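Local coordinates for protein 4-hydroxybenzoyl-CoA thioesterase (Staphylococcus aureus, PDB 6FDG) that probably hydrolyses the thioester of DHNA-CoA, an acyl-CoA intermediate of the vitamin K2 pathway, as a member of the hotdog-fold thioesterases, at residues Ala33-Asp36 and Tyr37-Lys40; Glu81-Arg85 and Leu86-Tyr90. One frame throughout, in Å; residues are numbered along the deposited sequence. Where two conformers were deposited one is given.

Contact 1. Residues Ala33-Asp36 and Tyr37-Lys40; sequences ARLD and YISK
The Asp36 carboxylate takes the Lys40 ammonium group on the syn side of OD2, 21° out of its plane. The Tyr37 ring has Arg34 O obliquely beside it, and Tyr37 CB is 3.4 Å from that oxygen. Lys40 NZ lies 2.8 Å from Asp36 OD2. This is an i to i+4 salt bridge along a helix. The Asp36 CG is anti to the backbone N (chi1 -173°), which carries the carboxylate along the helix surface to meet the lysine. Lys40 is extended beyond CG and runs past the backbone oxygen of Asp36, with Lys40 CG 3.4 Å from Asp36 O. OD2 has a second partner in Thr6 OG1 of strand 2-9, so two bonds grip it. Ile38 CG1 also lies close to Arg34 O, at 3.3 Å. Leu35 CD2 and Ile38 CD1 meet loosely, 4.4 Å apart. Four regular backbone bonds, from Tyr37 N to Ala33 O through Lys40 N to Asp36 O, define the alpha-helix. This is helix 26-41, consistent with the central helix of the hotdog fold. Ala33 and Tyr37 pack on strand 73-83, Tyr37 and Ile38 on helix 127-141, and Leu35 on Tyr70 of the second subunit.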
loop_
_atom_site.group_PDB
_atom_site.type_symbol
_atom_site.label_atom_id
_atom_site.label_comp_id
_atom_site.label_asym_id
_atom_site.label_seq_id
_atom_site.Cartn_x
_atom_site.Cartn_y
_atom_site.Cartn_z
ATOM N N ALA A 33 8.917 1.734 13.601
ATOM C CA ALA A 33 9.287 1.779 15.017
ATOM C C ALA A 33 10.335 0.795 15.380
ATOM O O ALA A 33 11.311 1.152 16.095
ATOM C CB ALA A 33 8.028 1.683 15.869
ATOM N N ARG A 34 10.197 -0.432 14.912
ATOM C CA ARG A 34 11.150 -1.462 15.219
ATOM C C ARG A 34 12.555 -1.147 14.616
ATOM O O ARG A 34 13.580 -1.306 15.282
ATOM C CB ARG A 34 10.631 -2.801 14.565
ATOM C CG ARG A 34 11.519 -3.964 14.745
ATOM C CD ARG A 34 10.867 -5.260 14.276
ATOM N NE ARG A 34 10.576 -5.304 12.866
ATOM C CZ ARG A 34 9.371 -5.248 12.328
ATOM N NH1 ARG A 34 9.264 -5.424 10.965
ATOM N NH2 ARG A 34 8.276 -4.890 12.975
ATOM N N LEU A 35 12.577 -0.614 13.410
ATOM C CA LEU A 35 13.842 -0.244 12.769
ATOM C C LEU A 35 14.428 0.959 13.534
ATOM O O LEU A 35 15.711 1.055 13.554
ATOM C CB LEU A 35 13.621 -0.000 11.286
ATOM C CG LEU A 35 13.378 -1.261 10.450
ATOM C CD1 LEU A 35 12.923 -0.891 9.021
ATOM C CD2 LEU A 35 14.625 -2.146 10.331
ATOM N N ASP A 36 13.607 1.846 14.086
ATOM C CA ASP A 36 14.122 2.972 14.872
ATOM C C ASP A 36 14.696 2.409 16.147
ATOM O O ASP A 36 15.763 2.886 16.638
ATOM C CB ASP A 36 12.951 3.939 15.180
ATOM C CG ASP A 36 13.379 5.230 15.855
ATOM O OD1 ASP A 36 14.402 5.818 15.437
ATOM O OD2 ASP A 36 12.653 5.595 16.811
ATOM N N TYR A 37 14.092 1.431 16.831
ATOM C CA TYR A 37 14.623 0.766 18.034
ATOM C C TYR A 37 16.012 0.245 17.691
ATOM O O TYR A 37 16.994 0.448 18.435
ATOM C CB TYR A 37 13.682 -0.325 18.534
ATOM C CG TYR A 37 14.183 -1.113 19.666
ATOM C CD1 TYR A 37 15.046 -2.201 19.484
ATOM C CD2 TYR A 37 13.800 -0.821 20.993
ATOM C CE1 TYR A 37 15.514 -2.960 20.530
ATOM C CE2 TYR A 37 14.239 -1.573 22.070
ATOM C CZ TYR A 37 15.106 -2.628 21.861
ATOM O OH TYR A 37 15.557 -3.391 22.970
ATOM N N ILE A 38 16.140 -0.524 16.621
ATOM C CA ILE A 38 17.408 -1.134 16.293
ATOM C C ILE A 38 18.439 -0.029 16.059
ATOM O O ILE A 38 19.638 -0.248 16.502
ATOM C CB ILE A 38 17.153 -2.031 15.026
ATOM C CG1 ILE A 38 16.276 -3.223 15.362
ATOM C CG2 ILE A 38 18.518 -2.412 14.352
ATOM C CD1 ILE A 38 15.829 -4.010 14.136
ATOM N N SER A 39 18.124 0.970 15.323
ATOM C CA SER A 39 19.107 2.046 15.138
ATOM C C SER A 39 19.561 2.659 16.448
ATOM O O SER A 39 20.739 2.910 16.777
ATOM C CB SER A 39 18.527 3.054 14.192
ATOM O OG SER A 39 19.354 4.105 13.784
ATOM N N LYS A 40 18.623 2.968 17.302
ATOM C CA LYS A 40 18.944 3.579 18.615
ATOM C C LYS A 40 19.740 2.686 19.444
ATOM O O LYS A 40 20.585 3.176 20.297
ATOM C CB LYS A 40 17.634 4.068 19.260
ATOM C CG LYS A 40 17.075 5.278 18.593
ATOM C CD LYS A 40 15.643 5.669 18.950
ATOM C CE LYS A 40 15.273 6.989 18.508
ATOM N NZ LYS A 40 13.847 7.274 18.769
#

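Contact 2. Residues Glu81-Arg85 and Leu86-Tyr90; sequences EKYSR and LRSVY
Lys82 and Val89 form an antiparallel hydrogen-bonded pair, with Val89 N 2.8 Å from Lys82 O, between a classic beta bulge, where the N-H groups of Glu81 and Lys82 both reach Val89 O in weak bonds, and a type I turn at Arg85-Leu86 that closes the hairpin.

Ser84 carries the polar side of the turn. Its OG stands between the backbone N and the carbonyl carbon (chi1 77°), which turns it toward the N-H groups of Leu86 and Arg87. It accepts the N-H of Arg87 (OG to N 3.2 Å) and, weakly, that of Leu86; the weak bond has the form of an ST turn. Ser84 N bonds to Arg87 O at 2.9 Å, while the return bond from Arg87 N to Ser84 O is weak. A water lies 2.6 Å from Ser84 OG and accepts a weak bond from Arg87 NH1. The Arg87 guanidinium also has a long, weak ion pair with Glu108.

Tyr83 and Ser88 are the next, non-hydrogen-bonded pair. On their face of the hairpin Ser88 OG sits at the edge of the Tyr83 ring, in its plane, 3.5 Å from CD1. Arg85 N lies over one face of that ring, toward its rim. Tyr83 OH bonds to His130 ND1, which fixes the far end of the ring. On the other face Lys82 and Val89 lie side by side, with CD and CG2 4.1 Å apart.

Apart from the apolar Lys82-Val89 touch, the contact is mainly polar. The water link to Arg87 is weak and adds little. The N-H of Arg87 is shared between Ser84 O, in the weak return bond, and Ser84 OG, so the turn is closed by a side chain as well as by the backbone.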
loop_
_atom_site.group_PDB
_atom_site.type_symbol
_atom_site.label_atom_id
_atom_site.label_comp_id
_atom_site.label_asym_id
_atom_site.label_seq_id
_atom_site.Cartn_x
_atom_site.Cartn_y
_atom_site.Cartn_z
ATOM N N GLU A 81 10.148 -7.858 24.104
ATOM C CA GLU A 81 9.560 -8.641 25.188
ATOM C C GLU A 81 10.329 -9.883 25.414
ATOM O O GLU A 81 10.474 -10.340 26.563
ATOM C CB GLU A 81 8.111 -8.930 24.835
ATOM C CG GLU A 81 7.320 -9.656 25.916
ATOM C CD GLU A 81 7.195 -8.931 27.206
ATOM O OE1 GLU A 81 7.309 -7.649 27.303
ATOM O OE2 GLU A 81 6.773 -9.648 28.179
ATOM N N LYS A 82 10.797 -10.531 24.340
ATOM C CA LYS A 82 11.528 -11.799 24.470
ATOM C C LYS A 82 12.628 -11.843 23.406
ATOM O O LYS A 82 12.345 -11.652 22.210
ATOM C CB LYS A 82 10.621 -12.999 24.251
ATOM C CG LYS A 82 9.286 -13.056 25.067
ATOM C CD LYS A 82 8.170 -13.915 24.452
ATOM C CE LYS A 82 7.055 -14.111 25.489
ATOM N NZ LYS A 82 6.640 -15.558 25.570
ATOM N N TYR A 83 13.866 -12.134 23.789
ATOM C CA TYR A 83 14.954 -12.345 22.877
ATOM C C TYR A 83 15.495 -13.705 23.009
ATOM O O TYR A 83 15.779 -14.165 24.166
ATOM C CB TYR A 83 16.074 -11.312 23.132
ATOM C CG TYR A 83 17.326 -11.696 22.417
ATOM C CD1 TYR A 83 17.395 -11.582 21.017
ATOM C CD2 TYR A 83 18.469 -12.194 23.044
ATOM C CE1 TYR A 83 18.499 -11.989 20.321
ATOM C CE2 TYR A 83 19.589 -12.602 22.331
ATOM C CZ TYR A 83 19.584 -12.502 20.977
ATOM O OH TYR A 83 20.644 -12.872 20.181
ATOM N N SER A 84 15.713 -14.431 21.937
ATOM C CA SER A 84 16.531 -15.627 21.900
ATOM C C SER A 84 17.343 -15.512 20.607
ATOM O O SER A 84 17.097 -14.695 19.719
ATOM C CB SER A 84 15.767 -16.884 21.897
ATOM O OG SER A 84 15.198 -17.189 20.643
ATOM N N ARG A 85 18.407 -16.355 20.531
ATOM C CA ARG A 85 19.268 -16.262 19.326
ATOM C C ARG A 85 18.520 -16.708 18.051
ATOM O O ARG A 85 19.014 -16.338 16.963
ATOM C CB ARG A 85 20.424 -17.263 19.509
ATOM C CG ARG A 85 21.267 -17.140 20.780
ATOM C CD ARG A 85 21.865 -18.485 21.276
ATOM N NE ARG A 85 22.871 -18.407 22.227
ATOM C CZ ARG A 85 22.703 -18.305 23.539
ATOM N NH1 ARG A 85 21.512 -18.264 24.113
ATOM N NH2 ARG A 85 23.776 -18.179 24.300
ATOM N N LEU A 86 17.386 -17.357 18.120
ATOM C CA LEU A 86 16.639 -17.737 16.990
ATOM C C LEU A 86 15.415 -16.830 16.676
ATOM O O LEU A 86 14.978 -16.855 15.500
ATOM C CB LEU A 86 16.182 -19.149 17.098
ATOM C CG LEU A 86 17.360 -20.210 16.896
ATOM C CD1 LEU A 86 16.824 -21.582 17.209
ATOM C CD2 LEU A 86 17.941 -20.196 15.545
ATOM N N ARG A 87 14.913 -16.123 17.661
ATOM C CA ARG A 87 13.703 -15.278 17.438
ATOM C C ARG A 87 13.554 -14.258 18.453
ATOM O O ARG A 87 13.932 -14.372 19.648
ATOM C CB ARG A 87 12.464 -16.096 17.386
ATOM C CG ARG A 87 12.041 -16.763 18.644
ATOM C CD ARG A 87 11.006 -17.908 18.441
ATOM N NE ARG A 87 11.279 -18.598 17.163
ATOM C CZ ARG A 87 12.052 -19.681 16.963
ATOM N NH1 ARG A 87 12.578 -20.414 17.993
ATOM N NH2 ARG A 87 12.270 -20.044 15.690
ATOM N N SER A 88 12.999 -13.137 18.034
ATOM C CA SER A 88 12.740 -12.004 18.943
ATOM C C SER A 88 11.243 -11.656 18.902
ATOM O O SER A 88 10.659 -11.717 17.747
ATOM C CB SER A 88 13.443 -10.782 18.578
ATOM O OG SER A 88 14.901 -10.891 18.733
ATOM N N VAL A 89 10.638 -11.292 19.997
ATOM C CA VAL A 89 9.251 -10.765 20.012
ATOM C C VAL A 89 9.332 -9.322 20.467
ATOM O O VAL A 89 9.799 -9.027 21.577
ATOM C CB VAL A 89 8.340 -11.553 20.930
ATOM C CG1 VAL A 89 6.916 -10.976 20.896
ATOM C CG2 VAL A 89 8.314 -13.022 20.494
ATOM N N TYR A 90 8.953 -8.396 19.601
ATOM C CA TYR A 90 8.833 -6.965 19.897
ATOM C C TYR A 90 7.419 -6.696 20.287
ATOM O O TYR A 90 6.458 -7.254 19.691
ATOM C CB TYR A 90 9.195 -6.119 18.701
ATOM C CG TYR A 90 10.597 -6.212 18.192
ATOM C CD1 TYR A 90 11.068 -7.294 17.501
ATOM C CD2 TYR A 90 11.509 -5.194 18.516
ATOM C CE1 TYR A 90 12.406 -7.356 17.069
ATOM C CE2 TYR A 90 12.856 -5.243 18.063
ATOM C CZ TYR A 90 13.214 -6.320 17.402
ATOM O OH TYR A 90 14.577 -6.400 16.932
HETATM O O HOH W 1 13.761 -19.368 20.606
#

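Contact 1 closes before contact 2 opens along the chain, and both belong to the thioesterase (hotdog) region of the chain. Their centres are about 15 Å apart. Contact 1 is in helix 26-41, near the centre of the chain. Contact 2 is the surface turn of the hairpin made by strands 73-83 and 88-95, which belong to the sheet that packs on this helix. The two meet at Tyr90, the last residue of contact 2, with its strand running on. Its CE2 is 3.8 Å from Arg34 CG, and Ile38 and Tyr37 also pack on it. Tyr90 OH bonds to Tyr133 of helix 127-141. Tyr90 is thus one point where the sheet meets both helices in the hotdog fold.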